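Local coordinates for protein putative esterase (Bacteroides intestinalis DSM 17393, PDB 5VOL) that acts as a ferulic acid esterase of carbohydrate esterase family 1, probably cleaving ester-linked ferulate from arabinoxylan, at residues R26-F31 / T114-Y119; V30-S35 / K122-I127. One frame throughout, in Å; residues are numbered along the deposited sequence.

Contact 1 (R26-F31 / T114-Y119); sequences RAYTVF and TEFLPY
Y28 has its CG wedged between the backbone N and the carbonyl carbon (chi1 66°), and on the facing helix F116 and Y119 both swing theirs away from the backbone N (chi1 -172° for F116); these torsions bring three aromatic rings together. F116 reaches the base of the tyrosine with the edge of its ring: its CE1 lies 3.7 Å from Y28 CB, with Y28 CB and CG close to the plane of the phenyl ring. The two rings form an offset edge-to-face pair, the edge of F116 directed at the face of Y28, with centroids 5.8 Å apart and planes at 69°. Y119 takes the other end of Y28. Its side chain crosses that of Y28 at about a right angle, Y119 CE1 approaches Y28 CE1 to 3.8 Å, and the two hydroxyls share a hydrogen bond of 2.9 Å from OH to OH. The cluster joins strand 24-32, near one margin of the mixed central sheet of the alpha/beta-hydrolase fold, to helix 108-123, which packs on this side of the sheet. Neither hydroxyl relies on this bond alone: Y28 OH also bonds Y124 OH, and Y119 OH also bonds K123 NZ, so the polar ends of a largely buried aromatic group are linked in a chain. A phenylalanine in place of Y28 would probably keep the packing against F116 but leave the hydroxyls of Y119 and Y124 without their shared partner. Around the cluster, F116 also rests on V85 and P87 of strand 83-87, while Y119 touches L17 of strand 11-19.

Contact 2 (V30-S35 / K122-I127); sequences VFLPKS and KKYRVI
V30 and L32 both lay methyl groups on the ring of Y124, and this apolar packing carries the contact. V30 CG1 sits over one face of the tyrosine, displaced toward the rim, with its closest approach, 3.9 Å, to Y124 CZ. L32 arrives nearer the root of the ring: its CD2 lies 3.4 Å from Y124 CD1, a tight fit, and the leucine side chain runs nearly perpendicular to that of the tyrosine. Y124 CG stands anti to its own carbonyl carbon (chi1 -61°), and the ring so placed meets V30 CG1 near its hydroxyl end and L32 CD2 near its root. The face turned from V30 is covered by K123 CG, 3.7 Å above the plane and over the ring centre, so the aromatic group is held flat between a valine methyl and a lysine methylene. Here, in this alpha/beta-hydrolase fold, the end of helix 108-123 meets the last residues of strand 24-32. Y124 is the first residue to leave helical backbone angles, and R125 follows in a left-handed conformation (phi 54°, psi 53°) as the chain turns away; a weak backbone bond, R125 N to K122 O at 3.5 Å, spans the turn. No hydrogen bond crosses between the two segments; R125 NH2 stays 4.5 Å from S35 O, too far for one, with that oxygen at the edge of the guanidinium, near its plane. The arginine is held instead by K42 O at its NE and by F36 O at its NH2, with F36 also in a cation-pi contact, while S35 OG bonds E81 and Y44. Y124 OH is hydrogen-bonded to Y28 OH.

How the contacts relate
Contacts 1 and 2 are successive places along one seam, both made by strand 24-32 against helix 108-123 and its exit; their centres lie about 12 Å apart. Their segments overlap at V30 and F31, though of these two only V30 makes contact, and only in contact 2. Y28 of contact 1 and Y124 of contact 2 touch directly, their hydrogen bond measuring 2.7 Å from Y28 OH to Y124 OH, so the aromatic cluster of the first runs on into the valine-leucine packing of the second. K123 NZ comes within 4.2 Å of Y28 OH, as packing. Both contacts lie on the same side of the chain's centre and away from the calcium site of D221, D222 and D249.

Contact 1 (R26-F31 / T114-Y119)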
# COMPACT_ATOMS: atom_id res chain seq x y z
N ARG C 26 5.10 8.83 37.96
CA ARG C 26 5.11 8.17 36.66
C ARG C 26 4.56 9.12 35.61
O ARG C 26 3.38 9.50 35.65
CB ARG C 26 4.31 6.87 36.71
CG ARG C 26 5.02 5.71 37.41
CD ARG C 26 6.16 5.17 36.56
NE ARG C 26 7.46 5.73 36.93
CZ ARG C 26 8.60 5.45 36.30
NH1 ARG C 26 8.60 4.65 35.23
NH2 ARG C 26 9.74 5.99 36.73
N ALA C 27 5.42 9.54 34.69
CA ALA C 27 4.97 10.39 33.60
C ALA C 27 4.18 9.56 32.58
O ALA C 27 4.36 8.35 32.45
CB ALA C 27 6.16 11.07 32.92
N TYR C 28 3.31 10.24 31.85
CA TYR C 28 2.58 9.60 30.76
C TYR C 28 2.26 10.64 29.71
O TYR C 28 2.26 11.84 30.00
CB TYR C 28 1.30 8.93 31.28
CG TYR C 28 0.28 9.92 31.80
CD1 TYR C 28 0.26 10.28 33.14
CD2 TYR C 28 -0.68 10.48 30.96
CE1 TYR C 28 -0.67 11.18 33.63
CE2 TYR C 28 -1.61 11.37 31.44
CZ TYR C 28 -1.61 11.72 32.77
OH TYR C 28 -2.54 12.62 33.24
N THR C 29 1.99 10.18 28.50
CA THR C 29 1.65 11.06 27.39
C THR C 29 0.36 10.54 26.78
O THR C 29 0.24 9.35 26.48
CB THR C 29 2.78 11.10 26.33
OG1 THR C 29 4.00 11.51 26.94
CG2 THR C 29 2.43 12.05 25.19
N VAL C 30 -0.61 11.41 26.61
CA VAL C 30 -1.91 10.95 26.14
C VAL C 30 -2.34 11.76 24.92
O VAL C 30 -2.09 12.96 24.85
CB VAL C 30 -2.98 11.07 27.26
CG1 VAL C 30 -3.05 12.49 27.80
CG2 VAL C 30 -4.35 10.63 26.75
N PHE C 31 -2.94 11.07 23.95
CA PHE C 31 -3.58 11.74 22.82
C PHE C 31 -5.06 11.99 23.13
O PHE C 31 -5.77 11.07 23.49
CB PHE C 31 -3.46 10.89 21.54
CG PHE C 31 -4.38 11.33 20.43
CD1 PHE C 31 -3.97 12.28 19.51
CD2 PHE C 31 -5.65 10.79 20.31
CE1 PHE C 31 -4.82 12.69 18.47
CE2 PHE C 31 -6.52 11.19 19.28
CZ PHE C 31 -6.10 12.14 18.36
N THR C 114 -4.01 -1.16 39.03
CA THR C 114 -4.75 -0.70 40.22
C THR C 114 -4.64 0.80 40.40
O THR C 114 -5.42 1.38 41.15
CB THR C 114 -4.26 -1.38 41.53
OG1 THR C 114 -2.94 -0.94 41.83
CG2 THR C 114 -4.27 -2.91 41.39
N GLU C 115 -3.69 1.43 39.72
CA GLU C 115 -3.51 2.88 39.85
C GLU C 115 -3.64 3.62 38.50
O GLU C 115 -4.42 4.57 38.37
CB GLU C 115 -2.15 3.21 40.47
CG GLU C 115 -1.98 2.78 41.93
CD GLU C 115 -0.61 3.18 42.48
OE1 GLU C 115 0.41 2.95 41.80
OE2 GLU C 115 -0.56 3.73 43.60
N PHE C 116 -2.85 3.21 37.52
CA PHE C 116 -2.78 3.95 36.25
C PHE C 116 -4.08 3.86 35.47
O PHE C 116 -4.67 4.88 35.14
CB PHE C 116 -1.61 3.45 35.39
CG PHE C 116 -1.36 4.30 34.16
CD1 PHE C 116 -0.93 5.60 34.29
CD2 PHE C 116 -1.56 3.78 32.89
CE1 PHE C 116 -0.69 6.39 33.16
CE2 PHE C 116 -1.32 4.55 31.75
CZ PHE C 116 -0.89 5.86 31.88
N LEU C 117 -4.53 2.64 35.20
CA LEU C 117 -5.72 2.45 34.36
C LEU C 117 -6.98 3.12 34.94
O LEU C 117 -7.67 3.84 34.23
CB LEU C 117 -5.95 0.95 34.13
CG LEU C 117 -7.01 0.56 33.10
CD1 LEU C 117 -6.61 -0.71 32.38
CD2 LEU C 117 -8.37 0.37 33.79
N PRO C 118 -7.27 2.92 36.24
CA PRO C 118 -8.45 3.61 36.78
C PRO C 118 -8.35 5.13 36.71
O PRO C 118 -9.34 5.79 36.40
CB PRO C 118 -8.50 3.13 38.24
CG PRO C 118 -7.86 1.79 38.20
CD PRO C 118 -6.75 1.91 37.17
N TYR C 119 -7.17 5.68 36.98
CA TYR C 119 -6.98 7.13 36.96
C TYR C 119 -7.16 7.70 35.54
O TYR C 119 -7.81 8.72 35.36
CB TYR C 119 -5.59 7.48 37.49
CG TYR C 119 -5.06 8.85 37.10
CD1 TYR C 119 -4.28 8.99 35.98
CD2 TYR C 119 -5.31 9.98 37.87
CE1 TYR C 119 -3.76 10.22 35.61
CE2 TYR C 119 -4.79 11.23 37.51
CZ TYR C 119 -4.02 11.33 36.36
OH TYR C 119 -3.47 12.53 35.94

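Contact 2 (V30-S35 / K122-I127)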
# COMPACT_ATOMS: atom_id res chain seq x y z
N VAL C 30 -0.61 11.41 26.61
CA VAL C 30 -1.91 10.95 26.14
C VAL C 30 -2.34 11.76 24.92
O VAL C 30 -2.09 12.96 24.85
CB VAL C 30 -2.98 11.07 27.26
CG1 VAL C 30 -3.05 12.49 27.80
CG2 VAL C 30 -4.35 10.63 26.75
N PHE C 31 -2.94 11.07 23.95
CA PHE C 31 -3.58 11.74 22.82
C PHE C 31 -5.06 11.99 23.13
O PHE C 31 -5.77 11.07 23.49
CB PHE C 31 -3.46 10.89 21.54
CG PHE C 31 -4.38 11.33 20.43
CD1 PHE C 31 -3.97 12.28 19.51
CD2 PHE C 31 -5.65 10.79 20.31
CE1 PHE C 31 -4.82 12.69 18.47
CE2 PHE C 31 -6.52 11.19 19.28
CZ PHE C 31 -6.10 12.14 18.36
N LEU C 32 -5.51 13.23 22.96
CA LEU C 32 -6.91 13.57 23.17
C LEU C 32 -7.58 13.98 21.85
O LEU C 32 -7.11 14.89 21.19
CB LEU C 32 -7.04 14.69 24.19
CG LEU C 32 -6.36 14.48 25.56
CD1 LEU C 32 -6.46 15.76 26.35
CD2 LEU C 32 -7.01 13.34 26.29
N PRO C 33 -8.68 13.31 21.49
CA PRO C 33 -9.42 13.59 20.25
C PRO C 33 -9.81 15.07 20.07
O PRO C 33 -9.92 15.82 21.04
CB PRO C 33 -10.68 12.73 20.39
CG PRO C 33 -10.30 11.64 21.32
CD PRO C 33 -9.26 12.19 22.25
N LYS C 34 -10.05 15.45 18.82
CA LYS C 34 -10.46 16.81 18.48
C LYS C 34 -11.75 17.22 19.18
O LYS C 34 -11.93 18.40 19.52
CB LYS C 34 -10.63 16.93 16.95
CG LYS C 34 -11.12 18.28 16.50
CD LYS C 34 -11.50 18.28 15.01
CE LYS C 34 -10.33 18.68 14.12
NZ LYS C 34 -10.77 18.88 12.70
N SER C 35 -12.64 16.26 19.41
CA SER C 35 -13.92 16.53 20.07
C SER C 35 -13.85 16.59 21.60
O SER C 35 -14.87 16.82 22.25
CB SER C 35 -14.94 15.46 19.67
OG SER C 35 -14.59 14.20 20.22
N LYS C 122 -10.90 7.37 34.09
CA LYS C 122 -11.79 8.36 34.70
C LYS C 122 -11.47 9.77 34.21
O LYS C 122 -12.36 10.51 33.80
CB LYS C 122 -11.70 8.30 36.23
CG LYS C 122 -12.41 9.43 36.94
CD LYS C 122 -12.34 9.26 38.47
CE LYS C 122 -12.94 10.45 39.20
NZ LYS C 122 -12.84 10.30 40.69
N LYS C 123 -10.20 10.14 34.23
CA LYS C 123 -9.82 11.50 33.89
C LYS C 123 -10.09 11.84 32.43
O LYS C 123 -10.47 12.96 32.11
CB LYS C 123 -8.34 11.73 34.20
CG LYS C 123 -7.83 13.10 33.82
CD LYS C 123 -6.58 13.43 34.62
CE LYS C 123 -6.17 14.88 34.42
NZ LYS C 123 -5.08 15.25 35.36
N TYR C 124 -9.89 10.87 31.54
CA TYR C 124 -9.99 11.15 30.11
C TYR C 124 -11.22 10.49 29.49
O TYR C 124 -11.27 10.26 28.28
CB TYR C 124 -8.69 10.73 29.40
CG TYR C 124 -7.50 11.49 29.93
CD1 TYR C 124 -7.35 12.85 29.67
CD2 TYR C 124 -6.55 10.88 30.73
CE1 TYR C 124 -6.29 13.57 30.17
CE2 TYR C 124 -5.48 11.59 31.25
CZ TYR C 124 -5.35 12.93 30.96
OH TYR C 124 -4.29 13.66 31.45
N ARG C 125 -12.22 10.22 30.33
CA ARG C 125 -13.56 9.82 29.90
C ARG C 125 -13.58 8.61 28.96
O ARG C 125 -14.16 8.66 27.87
CB ARG C 125 -14.27 11.00 29.23
CG ARG C 125 -13.93 12.34 29.85
CD ARG C 125 -15.01 13.36 29.59
NE ARG C 125 -15.30 13.51 28.17
CZ ARG C 125 -14.89 14.53 27.42
NH1 ARG C 125 -14.16 15.50 27.95
NH2 ARG C 125 -15.23 14.58 26.14
N VAL C 126 -12.95 7.53 29.39
CA VAL C 126 -12.92 6.29 28.65
C VAL C 126 -14.17 5.48 28.98
O VAL C 126 -14.63 5.49 30.11
CB VAL C 126 -11.65 5.48 28.98
CG1 VAL C 126 -11.79 4.04 28.55
CG2 VAL C 126 -10.41 6.15 28.34
N ILE C 127 -14.75 4.81 27.98
CA ILE C 127 -15.98 4.06 28.17
C ILE C 127 -15.85 3.08 29.34
O ILE C 127 -16.74 2.98 30.18
CB ILE C 127 -16.39 3.30 26.89
CG1 ILE C 127 -16.78 4.30 25.80
CG2 ILE C 127 -17.53 2.34 27.17
CD1 ILE C 127 -16.92 3.69 24.41